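Local coordinates for putative sugar ABC transport system, substrate-binding protein (Bordetella parapertussis, PDB 5IX8) that probably binds a sugar in the periplasm for an ABC transporter, as a member of the bacterial solute-binding protein 2 family, at residues 8-13 / 265-270; 61-66 / 86-91; 90-95 / 109-114; 140-145 / 196-201; 190-195 / 219-224. All coordinates share one frame; numbering follows the deposited sequence.

Contact 1: 8-13 / 265-270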
# COMPACT_ATOMS: atom_id res chain seq x y z
N GLU A 8 15.91 -15.93 5.33
CA GLU A 8 17.22 -15.96 4.69
C GLU A 8 17.05 -15.97 3.17
O GLU A 8 16.14 -16.62 2.67
CB GLU A 8 17.97 -17.21 5.17
CG GLU A 8 18.62 -18.04 4.14
CD GLU A 8 19.35 -19.27 4.70
OE1 GLU A 8 18.88 -19.90 5.69
OE2 GLU A 8 20.40 -19.62 4.11
N PRO A 9 17.84 -15.22 2.40
CA PRO A 9 17.68 -15.28 0.93
C PRO A 9 18.19 -16.59 0.38
O PRO A 9 19.30 -17.03 0.72
CB PRO A 9 18.52 -14.10 0.43
CG PRO A 9 19.54 -13.90 1.46
CD PRO A 9 18.95 -14.35 2.81
N ILE A 10 17.43 -17.20 -0.53
CA ILE A 10 17.93 -18.35 -1.25
C ILE A 10 17.75 -18.11 -2.75
O ILE A 10 17.25 -17.07 -3.19
CB ILE A 10 17.26 -19.67 -0.82
CG1 ILE A 10 15.75 -19.61 -1.05
CG2 ILE A 10 17.66 -20.04 0.66
CD1 ILE A 10 15.12 -21.00 -0.89
N VAL A 11 18.18 -19.10 -3.53
CA VAL A 11 18.22 -19.01 -4.98
C VAL A 11 17.41 -20.15 -5.58
O VAL A 11 17.53 -21.29 -5.13
CB VAL A 11 19.67 -19.08 -5.47
CG1 VAL A 11 19.72 -19.01 -6.98
CG2 VAL A 11 20.47 -17.97 -4.80
N ALA A 12 16.59 -19.83 -6.59
CA ALA A 12 15.79 -20.85 -7.25
C ALA A 12 16.72 -21.80 -8.00
O ALA A 12 17.69 -21.37 -8.64
CB ALA A 12 14.80 -20.22 -8.24
N ARG A 13 16.44 -23.09 -7.87
CA ARG A 13 17.07 -24.10 -8.69
C ARG A 13 16.16 -24.54 -9.82
O ARG A 13 16.63 -24.76 -10.93
CB ARG A 13 17.52 -25.29 -7.81
CG ARG A 13 18.60 -24.94 -6.77
CD ARG A 13 19.81 -24.22 -7.42
NE ARG A 13 20.99 -24.19 -6.55
CZ ARG A 13 21.11 -23.40 -5.48
NH1 ARG A 13 20.09 -22.60 -5.13
NH2 ARG A 13 22.22 -23.41 -4.74
N ALA A 265 7.91 -17.12 -2.98
CA ALA A 265 7.55 -17.89 -4.18
C ALA A 265 8.55 -19.03 -4.43
O ALA A 265 8.14 -20.14 -4.82
CB ALA A 265 7.47 -16.98 -5.41
N ILE A 266 9.86 -18.78 -4.23
CA ILE A 266 10.83 -19.85 -4.46
C ILE A 266 10.55 -21.02 -3.54
O ILE A 266 10.59 -22.19 -3.96
CB ILE A 266 12.27 -19.35 -4.26
CG1 ILE A 266 12.65 -18.30 -5.30
CG2 ILE A 266 13.26 -20.51 -4.34
CD1 ILE A 266 13.90 -17.50 -4.93
N ARG A 267 10.27 -20.71 -2.27
CA ARG A 267 9.99 -21.76 -1.30
C ARG A 267 8.73 -22.51 -1.67
O ARG A 267 8.69 -23.75 -1.62
CB ARG A 267 9.91 -21.15 0.09
CG ARG A 267 11.31 -20.77 0.57
CD ARG A 267 11.21 -19.88 1.80
NE ARG A 267 12.53 -19.74 2.42
CZ ARG A 267 13.44 -18.86 2.04
NH1 ARG A 267 13.17 -17.97 1.07
NH2 ARG A 267 14.59 -18.86 2.67
N GLU A 268 7.66 -21.78 -2.01
CA GLU A 268 6.41 -22.45 -2.38
C GLU A 268 6.64 -23.37 -3.58
O GLU A 268 6.23 -24.53 -3.58
CB GLU A 268 5.34 -21.41 -2.70
CG GLU A 268 3.90 -21.87 -2.42
CD GLU A 268 3.30 -22.74 -3.51
OE1 GLU A 268 3.75 -22.66 -4.68
OE2 GLU A 268 2.36 -23.51 -3.19
N HIS A 269 7.38 -22.87 -4.56
CA HIS A 269 7.60 -23.59 -5.81
C HIS A 269 8.39 -24.87 -5.59
O HIS A 269 8.13 -25.89 -6.26
CB HIS A 269 8.32 -22.67 -6.78
CG HIS A 269 8.30 -23.15 -8.20
ND1 HIS A 269 9.44 -23.24 -8.96
CD2 HIS A 269 7.27 -23.54 -8.99
CE1 HIS A 269 9.12 -23.65 -10.18
NE2 HIS A 269 7.81 -23.87 -10.22
N GLU A 270 9.38 -24.84 -4.69
CA GLU A 270 10.26 -25.99 -4.49
C GLU A 270 9.89 -26.81 -3.27
O GLU A 270 10.65 -27.72 -2.90
CB GLU A 270 11.71 -25.50 -4.41
CG GLU A 270 12.11 -24.75 -5.70
CD GLU A 270 13.60 -24.48 -5.87
OE1 GLU A 270 14.39 -25.00 -5.06
OE2 GLU A 270 13.95 -23.76 -6.85
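The extended N-terminal lead-in to the first strand of the fold, 17-22, crosses the last turns of helix 254-270. Arg267, its chain extended from CG to NE, reaches out from the helix and gives NH2 to the backbone carbonyl of Glu8, NH2 to O 2.7 Å, with the oxygen near the guanidinium plane. Ile10 lies over one face of that guanidinium, its CD1 4.0 Å above the plane and over the centre, while Gln263 holds NH1 of Arg267 and receives the N-H of Ile10. In this two-lobed periplasmic binding protein fold the contact ties residues 8-13 to a helix about 250 residues later in the chain. Ile266 slides past Ile10 in the opposite direction, CG2 of Ile266 lying 3.9 Å from CD1 of Ile10, and also packs on Ala12. Beyond it, Glu270 turns the syn lone pair of OE2 to the backbone N of Arg13, 2.8 Å away; Gln14 N is a second donor to the same oxygen.

Contact 2: 61-66 / 86-91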
# COMPACT_ATOMS: atom_id res chain seq x y z
N GLN A 61 -10.92 -4.71 -16.10
CA GLN A 61 -10.84 -5.49 -17.34
C GLN A 61 -9.42 -5.51 -17.89
O GLN A 61 -8.94 -6.54 -18.39
CB GLN A 61 -11.82 -4.94 -18.37
CG GLN A 61 -13.29 -5.25 -18.02
CD GLN A 61 -13.59 -6.75 -18.03
OE1 GLN A 61 -13.02 -7.51 -18.84
NE2 GLN A 61 -14.47 -7.20 -17.14
N GLN A 62 -8.71 -4.37 -17.79
CA GLN A 62 -7.32 -4.32 -18.21
C GLN A 62 -6.49 -5.36 -17.48
O GLN A 62 -5.66 -6.05 -18.09
CB GLN A 62 -6.75 -2.92 -17.96
CG GLN A 62 -7.29 -1.83 -18.89
CD GLN A 62 -8.63 -1.20 -18.43
OE1 GLN A 62 -9.38 -1.75 -17.62
NE2 GLN A 62 -8.91 -0.02 -18.97
N GLN A 63 -6.71 -5.52 -16.18
CA GLN A 63 -5.94 -6.49 -15.42
C GLN A 63 -6.37 -7.91 -15.72
O GLN A 63 -5.53 -8.81 -15.73
CB GLN A 63 -6.04 -6.22 -13.92
CG GLN A 63 -5.11 -5.17 -13.48
CD GLN A 63 -4.97 -5.11 -11.98
OE1 GLN A 63 -5.96 -5.15 -11.24
NE2 GLN A 63 -3.75 -4.98 -11.53
N PHE A 64 -7.67 -8.15 -15.93
CA PHE A 64 -8.09 -9.51 -16.31
C PHE A 64 -7.35 -9.95 -17.56
O PHE A 64 -6.89 -11.10 -17.67
CB PHE A 64 -9.59 -9.56 -16.58
CG PHE A 64 -10.48 -9.36 -15.38
CD1 PHE A 64 -9.99 -9.32 -14.09
CD2 PHE A 64 -11.83 -9.17 -15.59
CE1 PHE A 64 -10.84 -9.16 -13.01
CE2 PHE A 64 -12.70 -8.97 -14.53
CZ PHE A 64 -12.21 -8.98 -13.23
N ALA A 65 -7.25 -9.05 -18.55
CA ALA A 65 -6.58 -9.40 -19.79
C ALA A 65 -5.10 -9.67 -19.55
O ALA A 65 -4.52 -10.57 -20.17
CB ALA A 65 -6.77 -8.28 -20.82
N GLN A 66 -4.49 -8.89 -18.65
CA GLN A 66 -3.08 -9.10 -18.35
C GLN A 66 -2.86 -10.45 -17.68
O GLN A 66 -1.90 -11.16 -18.01
CB GLN A 66 -2.55 -7.97 -17.46
CG GLN A 66 -2.43 -6.66 -18.25
CD GLN A 66 -2.42 -5.45 -17.37
OE1 GLN A 66 -2.51 -5.57 -16.14
NE2 GLN A 66 -2.32 -4.26 -17.99
N SER A 86 -13.09 -6.42 -5.43
CA SER A 86 -13.92 -7.54 -5.84
C SER A 86 -13.87 -7.76 -7.35
O SER A 86 -13.59 -6.85 -8.14
CB SER A 86 -15.37 -7.33 -5.39
OG SER A 86 -15.46 -7.32 -3.96
N GLY A 87 -14.15 -9.00 -7.73
CA GLY A 87 -14.30 -9.39 -9.12
C GLY A 87 -13.17 -10.24 -9.70
O GLY A 87 -13.26 -10.61 -10.87
N TYR A 88 -12.12 -10.52 -8.93
CA TYR A 88 -10.96 -11.26 -9.44
C TYR A 88 -11.03 -12.75 -9.14
O TYR A 88 -10.17 -13.49 -9.62
CB TYR A 88 -9.66 -10.70 -8.84
CG TYR A 88 -9.33 -9.34 -9.42
CD1 TYR A 88 -10.00 -8.20 -9.00
CD2 TYR A 88 -8.34 -9.20 -10.40
CE1 TYR A 88 -9.71 -6.97 -9.51
CE2 TYR A 88 -8.04 -7.93 -10.93
CZ TYR A 88 -8.75 -6.84 -10.49
OH TYR A 88 -8.48 -5.60 -10.99
N ASP A 89 -12.00 -13.22 -8.36
CA ASP A 89 -11.98 -14.65 -8.06
C ASP A 89 -12.08 -15.50 -9.32
O ASP A 89 -11.33 -16.48 -9.42
CB ASP A 89 -13.06 -15.00 -7.03
CG ASP A 89 -12.89 -16.40 -6.46
OD1 ASP A 89 -11.91 -16.63 -5.74
OD2 ASP A 89 -13.76 -17.26 -6.71
N PRO A 90 -12.93 -15.20 -10.32
CA PRO A 90 -12.96 -16.07 -11.52
C PRO A 90 -11.63 -16.16 -12.24
O PRO A 90 -11.25 -17.25 -12.68
CB PRO A 90 -14.04 -15.43 -12.41
CG PRO A 90 -14.92 -14.72 -11.43
CD PRO A 90 -14.00 -14.18 -10.36
N VAL A 91 -10.91 -15.05 -12.38
CA VAL A 91 -9.65 -15.13 -13.11
C VAL A 91 -8.58 -15.81 -12.28
O VAL A 91 -7.75 -16.55 -12.81
CB VAL A 91 -9.19 -13.74 -13.61
CG1 VAL A 91 -8.80 -12.80 -12.49
CG2 VAL A 91 -8.04 -13.91 -14.58
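Phe64 pushes its ring edge against the face of Tyr88 in a T-shaped stack, the centroids 5.0 Å apart and the planes at 79°. The touching atom is CE1 of Phe64, 3.6 Å above the Tyr88 ring and offset toward its rim, where Tyr88 CD2 is the nearest carbon. On the same Phe64 ring, CZ comes within 3.1 Å of the carbonyl O of Gly87, and CD1 meets CG1 of Val91 at 4.0 Å, so three successive ring atoms, CZ, CE1 and CD1, meet Gly87, Tyr88 and Val91 in turn. Gln63, one residue before Phe64 on the helix, crosses the Tyr88 side chain at about a right angle, the amide plane 87° from the ring; its OE1 lies 2.6 Å from Tyr88 OH. OE1 accepts from the backbone N of Ala83, which Tyr88 OH shares, while NE2 gives its hydrogens to Thr21 OG1 and Ser81 O, which fixes the amide's rotation. The arrangement joins residues 87-91 to helix 60-73 in the lobe whose sheet contains strand 17-22, the two successive helices being linked through strand 77-80, as in a Rossmann-like periplasmic binding protein.

Contact 3: 90-95 / 109-114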
# COMPACT_ATOMS: atom_id res chain seq x y z
N PRO A 90 -12.93 -15.20 -10.32
CA PRO A 90 -12.96 -16.07 -11.52
C PRO A 90 -11.63 -16.16 -12.24
O PRO A 90 -11.25 -17.25 -12.68
CB PRO A 90 -14.04 -15.43 -12.41
CG PRO A 90 -14.92 -14.72 -11.43
CD PRO A 90 -14.00 -14.18 -10.36
N VAL A 91 -10.91 -15.05 -12.38
CA VAL A 91 -9.65 -15.13 -13.11
C VAL A 91 -8.58 -15.81 -12.28
O VAL A 91 -7.75 -16.55 -12.81
CB VAL A 91 -9.19 -13.74 -13.61
CG1 VAL A 91 -8.80 -12.80 -12.49
CG2 VAL A 91 -8.04 -13.91 -14.58
N VAL A 92 -8.58 -15.60 -10.96
CA VAL A 92 -7.63 -16.33 -10.11
C VAL A 92 -7.90 -17.82 -10.20
O VAL A 92 -6.98 -18.64 -10.31
CB VAL A 92 -7.69 -15.82 -8.66
CG1 VAL A 92 -6.83 -16.69 -7.72
CG2 VAL A 92 -7.24 -14.35 -8.55
N ALA A 93 -9.18 -18.20 -10.18
CA ALA A 93 -9.55 -19.60 -10.27
C ALA A 93 -9.13 -20.18 -11.61
O ALA A 93 -8.66 -21.33 -11.68
CB ALA A 93 -11.05 -19.73 -10.06
N ASP A 94 -9.29 -19.41 -12.68
CA ASP A 94 -8.92 -19.86 -14.01
C ASP A 94 -7.41 -20.05 -14.14
O ASP A 94 -6.94 -21.04 -14.72
CB ASP A 94 -9.40 -18.84 -15.04
CG ASP A 94 -9.03 -19.22 -16.45
OD1 ASP A 94 -9.22 -20.40 -16.83
OD2 ASP A 94 -8.58 -18.34 -17.20
N LEU A 95 -6.63 -19.12 -13.60
CA LEU A 95 -5.18 -19.32 -13.60
C LEU A 95 -4.81 -20.57 -12.82
O LEU A 95 -3.97 -21.36 -13.27
CB LEU A 95 -4.49 -18.08 -13.03
CG LEU A 95 -4.06 -17.08 -14.11
CD1 LEU A 95 -5.17 -16.71 -15.07
CD2 LEU A 95 -3.51 -15.83 -13.40
N VAL A 109 -7.02 -8.50 -1.78
CA VAL A 109 -7.95 -8.78 -2.87
C VAL A 109 -8.99 -9.79 -2.38
O VAL A 109 -8.71 -10.67 -1.56
CB VAL A 109 -7.19 -9.27 -4.14
CG1 VAL A 109 -6.45 -10.56 -3.89
CG2 VAL A 109 -8.10 -9.38 -5.35
N ASN A 110 -10.21 -9.65 -2.90
CA ASN A 110 -11.35 -10.45 -2.44
C ASN A 110 -11.42 -11.78 -3.20
O ASN A 110 -12.31 -12.02 -4.02
CB ASN A 110 -12.63 -9.65 -2.62
CG ASN A 110 -13.77 -10.21 -1.84
OD1 ASN A 110 -13.59 -11.02 -0.92
ND2 ASN A 110 -14.97 -9.79 -2.21
N SER A 111 -10.47 -12.66 -2.91
CA SER A 111 -10.50 -13.99 -3.50
C SER A 111 -9.83 -14.96 -2.55
O SER A 111 -8.65 -14.79 -2.23
CB SER A 111 -9.78 -14.03 -4.86
OG SER A 111 -9.62 -15.35 -5.31
N ASP A 112 -10.56 -16.00 -2.12
CA ASP A 112 -9.94 -17.00 -1.25
C ASP A 112 -9.17 -18.06 -2.01
O ASP A 112 -8.74 -19.05 -1.40
CB ASP A 112 -10.99 -17.65 -0.33
CG ASP A 112 -12.07 -18.40 -1.09
OD1 ASP A 112 -11.92 -18.69 -2.29
OD2 ASP A 112 -13.09 -18.74 -0.46
N LYS A 113 -9.00 -17.87 -3.33
CA LYS A 113 -8.19 -18.77 -4.15
C LYS A 113 -6.76 -18.27 -4.37
O LYS A 113 -5.97 -18.94 -5.02
CB LYS A 113 -8.91 -19.02 -5.48
CG LYS A 113 -10.21 -19.81 -5.28
CD LYS A 113 -11.00 -19.93 -6.56
CE LYS A 113 -12.40 -20.55 -6.33
NZ LYS A 113 -13.28 -19.72 -5.41
N ILE A 114 -6.44 -17.08 -3.86
CA ILE A 114 -5.06 -16.60 -3.78
C ILE A 114 -4.22 -17.60 -3.01
O ILE A 114 -4.66 -18.15 -1.99
CB ILE A 114 -5.05 -15.21 -3.11
CG1 ILE A 114 -5.77 -14.17 -3.98
CG2 ILE A 114 -3.64 -14.77 -2.70
CD1 ILE A 114 -4.98 -13.73 -5.25
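Val92 is the first residue of helix segment 90-95 to meet the turn, and both of its methyls are used. CG1, anti to the backbone N (chi1 173°), lies 3.6 Å from the carbonyl O of Lys113 and 3.8 Å from CB of the same residue. CG2 meets CD1 of Ile114 at 4.0 Å, the two side chains crossing at about a right angle. Between the branches, CB of Val92 is 3.9 Å from OG of Ser111. The partner is a type I turn from Ser111 to Ile114, part of the link between strands 101-105 and 116-119 in the lobe whose sheet contains strand 17-22. It contains an ST turn: Ser111 OG accepts from Lys113 N, 3.3 Å away, and the same hydroxyl bonds to OD1 of Asp89. Ala93, next in sequence, lays its CB against CD of Lys113 at 3.5 Å. The lysine chain runs extended past this methyl and bends only at its last torsion (chi4 62°), carrying NZ away from residues 90-95 and back to a salt bridge with OD2 of Asp89, one turn before Ala93, and a longer one to Asp112, NZ to OD1 3.6 Å.

Contact 4: 140-145 / 196-201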
# COMPACT_ATOMS: atom_id res chain seq x y z
N GLY A 140 -10.50 16.88 21.70
CA GLY A 140 -11.35 18.04 21.53
C GLY A 140 -11.24 18.76 20.20
O GLY A 140 -12.04 19.68 19.94
N LYS A 141 -10.32 18.38 19.32
CA LYS A 141 -10.08 19.14 18.11
C LYS A 141 -10.66 18.43 16.90
O LYS A 141 -10.81 17.20 16.89
CB LYS A 141 -8.58 19.37 17.89
CG LYS A 141 -7.90 20.00 19.10
CD LYS A 141 -6.43 20.32 18.85
CE LYS A 141 -5.89 21.13 20.04
NZ LYS A 141 -4.45 21.46 19.92
N GLN A 142 -10.99 19.21 15.87
CA GLN A 142 -11.68 18.70 14.70
C GLN A 142 -10.71 18.21 13.63
O GLN A 142 -9.70 18.86 13.34
CB GLN A 142 -12.61 19.75 14.11
CG GLN A 142 -13.75 20.07 15.03
CD GLN A 142 -14.71 21.09 14.44
OE1 GLN A 142 -14.83 21.20 13.21
NE2 GLN A 142 -15.38 21.85 15.30
N VAL A 143 -11.07 17.08 13.03
CA VAL A 143 -10.24 16.37 12.06
C VAL A 143 -11.08 16.17 10.79
O VAL A 143 -12.13 15.51 10.84
CB VAL A 143 -9.78 15.01 12.61
CG1 VAL A 143 -8.91 14.27 11.57
CG2 VAL A 143 -9.04 15.17 13.98
N ILE A 144 -10.61 16.72 9.67
CA ILE A 144 -11.21 16.42 8.37
C ILE A 144 -10.75 15.04 7.93
O ILE A 144 -9.54 14.74 7.95
CB ILE A 144 -10.78 17.47 7.34
CG1 ILE A 144 -11.51 18.80 7.58
CG2 ILE A 144 -11.03 16.93 5.91
CD1 ILE A 144 -10.78 20.04 6.99
N VAL A 145 -11.70 14.21 7.48
CA VAL A 145 -11.40 12.87 6.98
C VAL A 145 -11.61 12.85 5.46
O VAL A 145 -12.72 13.13 4.99
CB VAL A 145 -12.25 11.79 7.66
CG1 VAL A 145 -11.97 10.42 7.02
CG2 VAL A 145 -11.99 11.76 9.20
N MSE A 196 -13.27 24.47 3.65
CA MSE A 196 -14.27 25.53 3.64
C MSE A 196 -15.45 25.13 4.55
O MSE A 196 -16.00 25.96 5.28
CB MSE A 196 -14.76 25.81 2.21
CG MSE A 196 -15.73 26.99 2.14
SE MSE A 196 -16.12 27.39 0.32
CE MSE A 196 -14.39 26.86 -0.40
N ARG A 197 -15.85 23.87 4.48
CA ARG A 197 -17.00 23.39 5.23
C ARG A 197 -16.69 23.12 6.70
O ARG A 197 -17.63 22.96 7.50
CB ARG A 197 -17.53 22.11 4.58
CG ARG A 197 -18.13 22.40 3.20
CD ARG A 197 -18.23 21.11 2.32
NE ARG A 197 -19.07 20.12 2.99
CZ ARG A 197 -19.08 18.82 2.70
NH1 ARG A 197 -19.84 18.02 3.41
NH2 ARG A 197 -18.33 18.32 1.71
N THR A 198 -15.41 23.03 7.06
CA THR A 198 -14.99 22.68 8.42
C THR A 198 -14.00 23.73 8.89
O THR A 198 -12.81 23.46 9.07
CB THR A 198 -14.40 21.27 8.44
OG1 THR A 198 -15.08 20.44 7.48
CG2 THR A 198 -14.56 20.65 9.80
N PRO A 199 -14.46 24.96 9.10
CA PRO A 199 -13.52 26.06 9.39
C PRO A 199 -12.70 25.85 10.64
O PRO A 199 -11.63 26.46 10.78
CB PRO A 199 -14.44 27.28 9.52
CG PRO A 199 -15.79 26.67 9.85
CD PRO A 199 -15.87 25.39 9.11
N ASP A 200 -13.15 25.03 11.58
CA ASP A 200 -12.42 24.86 12.82
C ASP A 200 -11.50 23.64 12.80
O ASP A 200 -10.82 23.38 13.80
CB ASP A 200 -13.40 24.78 14.01
CG ASP A 200 -14.21 26.06 14.19
OD1 ASP A 200 -13.73 27.15 13.80
OD2 ASP A 200 -15.32 25.98 14.73
N ALA A 201 -11.44 22.90 11.70
CA ALA A 201 -10.56 21.73 11.66
C ALA A 201 -9.09 22.12 11.84
O ALA A 201 -8.61 23.13 11.30
CB ALA A 201 -10.72 20.99 10.33
O HOH W 1 -15.52 23.41 11.68
O HOH W 2 -10.43 22.09 16.10
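Thr198 O is held by two donors: Ala201 N, 3.0 Å from it, which closes the type I turn from Thr198 to Ala201, and Arg224 NH2 from outside. This turn follows helix 184-197 and faces residues 140-145 where the parallel neighbours 142-145 and 201-205 begin, inside the sheet of the second alpha/beta lobe. Two waters bridge Gln142 to Asp200. OE1 of Gln142 accepts from water 1 at 2.8 Å, and that water in turn accepts from Asp200 N; the backbone N of Gln142 gives to water 2, which donates to Asp200 O at 2.7 Å. Gln142, with CG beside its backbone N and the chain extended beyond it, runs side by side with Asp200 and points the same way, the amide and carboxylate planes 67° apart. Its OE1 also touches CG2 of Thr198 at 3.5 Å. The hydroxyl of Thr198 bonds to Leu194 O, and its CB lies 3.9 Å from Ile144 CG1. Ala201 CA approaches Gln142 O in a CA-H...O contact of 3.4 Å. Ile144 slides past Thr198 in the opposite direction, and its CD1 is pressed against CB of Ala201 at 3.5 Å, closer than usual for two carbons.

Contact 5: 190-195 / 219-224. With SO4 (sulfate ion), chain D.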
# COMPACT_ATOMS: atom_id res chain seq x y z
N GLN A 190 -11.04 17.70 -2.85
CA GLN A 190 -11.81 17.28 -1.68
C GLN A 190 -11.39 18.05 -0.44
O GLN A 190 -12.24 18.40 0.40
CB GLN A 190 -11.67 15.79 -1.45
CG GLN A 190 -12.34 14.97 -2.56
CD GLN A 190 -12.26 13.49 -2.32
OE1 GLN A 190 -12.34 12.99 -1.16
NE2 GLN A 190 -12.13 12.75 -3.42
N THR A 191 -10.09 18.32 -0.28
CA THR A 191 -9.66 19.00 0.93
C THR A 191 -10.03 20.47 0.87
O THR A 191 -10.41 21.07 1.89
CB THR A 191 -8.15 18.82 1.15
OG1 THR A 191 -7.85 17.42 1.15
CG2 THR A 191 -7.73 19.42 2.51
N GLN A 192 -9.96 21.06 -0.32
CA GLN A 192 -10.38 22.45 -0.44
C GLN A 192 -11.84 22.62 -0.03
O GLN A 192 -12.21 23.55 0.70
CB GLN A 192 -10.15 22.92 -1.87
CG GLN A 192 -10.49 24.36 -2.12
CD GLN A 192 -9.70 24.89 -3.29
OE1 GLN A 192 -10.01 24.59 -4.44
NE2 GLN A 192 -8.64 25.64 -2.99
N ASP A 193 -12.69 21.71 -0.50
CA ASP A 193 -14.10 21.72 -0.15
C ASP A 193 -14.29 21.50 1.36
O ASP A 193 -15.03 22.25 2.02
CB ASP A 193 -14.77 20.63 -0.97
CG ASP A 193 -16.22 20.51 -0.71
OD1 ASP A 193 -16.97 21.38 -1.18
OD2 ASP A 193 -16.61 19.51 -0.08
N LEU A 194 -13.61 20.50 1.93
CA LEU A 194 -13.83 20.21 3.35
C LEU A 194 -13.22 21.27 4.26
O LEU A 194 -13.78 21.52 5.34
CB LEU A 194 -13.33 18.81 3.71
CG LEU A 194 -14.30 17.75 3.16
CD1 LEU A 194 -13.57 16.39 2.97
CD2 LEU A 194 -15.54 17.63 4.06
N LEU A 195 -12.12 21.94 3.86
CA LEU A 195 -11.61 23.04 4.69
C LEU A 195 -12.62 24.17 4.77
O LEU A 195 -12.80 24.80 5.83
CB LEU A 195 -10.27 23.58 4.15
CG LEU A 195 -9.04 22.70 4.36
CD1 LEU A 195 -7.94 23.18 3.44
CD2 LEU A 195 -8.63 22.74 5.83
N ALA A 219 -4.36 23.15 1.85
CA ALA A 219 -4.08 23.88 3.08
C ALA A 219 -3.22 25.09 2.79
O ALA A 219 -3.47 26.18 3.33
CB ALA A 219 -3.40 22.95 4.09
N ARG A 220 -2.23 24.94 1.90
CA ARG A 220 -1.37 26.08 1.56
C ARG A 220 -2.19 27.17 0.88
O ARG A 220 -2.04 28.37 1.20
CB ARG A 220 -0.22 25.61 0.65
CG ARG A 220 0.89 24.84 1.39
CD ARG A 220 1.96 24.23 0.45
NE ARG A 220 3.00 23.51 1.20
CZ ARG A 220 3.96 22.76 0.67
NH1 ARG A 220 4.05 22.60 -0.65
NH2 ARG A 220 4.86 22.16 1.45
N GLN A 221 -3.05 26.80 -0.06
CA GLN A 221 -3.82 27.80 -0.78
C GLN A 221 -4.78 28.52 0.16
O GLN A 221 -4.96 29.74 0.04
CB GLN A 221 -4.57 27.17 -1.96
CG GLN A 221 -5.54 28.13 -2.66
CD GLN A 221 -5.92 27.72 -4.12
OE1 GLN A 221 -7.02 27.29 -4.37
NE2 GLN A 221 -5.02 27.92 -5.06
N ALA A 222 -5.37 27.80 1.12
CA ALA A 222 -6.35 28.39 2.04
C ALA A 222 -5.70 29.08 3.23
O ALA A 222 -6.42 29.58 4.10
CB ALA A 222 -7.32 27.32 2.56
N ASN A 223 -4.37 29.09 3.32
CA ASN A 223 -3.66 29.62 4.48
C ASN A 223 -4.16 29.02 5.79
O ASN A 223 -4.32 29.72 6.80
CB ASN A 223 -3.75 31.14 4.52
CG ASN A 223 -3.05 31.79 3.35
OD1 ASN A 223 -3.59 32.69 2.69
ND2 ASN A 223 -1.86 31.30 3.04
N ARG A 224 -4.43 27.72 5.78
CA ARG A 224 -4.93 27.00 6.95
C ARG A 224 -3.80 26.18 7.55
O ARG A 224 -3.25 25.29 6.88
CB ARG A 224 -6.11 26.09 6.59
CG ARG A 224 -7.42 26.85 6.36
CD ARG A 224 -8.13 27.20 7.68
NE ARG A 224 -8.58 26.01 8.42
CZ ARG A 224 -9.71 25.35 8.15
NH1 ARG A 224 -10.50 25.78 7.14
NH2 ARG A 224 -10.04 24.27 8.88
S SO4 D . 3.97 24.89 4.45
O1 SO4 D . 4.91 24.42 5.45
O2 SO4 D . 3.21 23.76 3.92
O3 SO4 D . 3.05 25.85 5.06
O4 SO4 D . 4.73 25.54 3.39
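Two hydrogen bonds, one at helix 209-221 and one from the loop that follows it, tie 219-224 to helix 184-197. Gln192 NE2 donates to Gln221 OE1 at 2.7 Å; the amide planes are only 16° apart, and the donor stands above the acceptor's carbonyl plane. Arg224 NH1 donates to the backbone O of Leu195 at 2.8 Å, within the guanidinium plane but above that of the carbonyl. Its chain is bent at chi2 and chi3, which brings the group back to the helix, and NH2 goes to the backbone O of Thr198 and of Ala201. In the packing, Leu195 meets Arg224 tip to tip, CD2 lying 3.5 Å above the centre of the guanidinium face, while CD1 touches Ala222 CB at 4.3 Å and the Ala219 backbone. Asn223, with positive phi, ends helix 209-221 in a Schellman motif, Arg224 N bonding to Ala219 O at 3.0 Å. A sulfate ion, probably from the crystallisation liquor, sits apart: its O2 takes an almost straight bond from Arg220 NE at 2.7 Å, and Arg245 is a further partner. Helix 184-197 thus packs against its successor across strand 201-205, with Leu194 and Leu195 also resting on Ile144 of strand 142-145.

The five contacts fall into the two lobes of the binding protein. Contacts 1, 2 and 3 belong to the lobe with the parallel sheet containing 17-22, contacts 4 and 5 to the lobe with strands 142-145 and 201-205. Contacts 2 and 3 have centres 9 Å apart and share helix 89-97, where Asp89 links them. Contacts 4 and 5, 11 Å apart between centres, both use helix 184-197 and interleave along the chain; Arg224 joins them. Contact 1 spans most of the chain and encloses the rest in sequence, its centre about 50 Å from that of contact 4. The chain passes from the first lobe to the second, returns with helix 254-270, and crosses once more to strand 295-296.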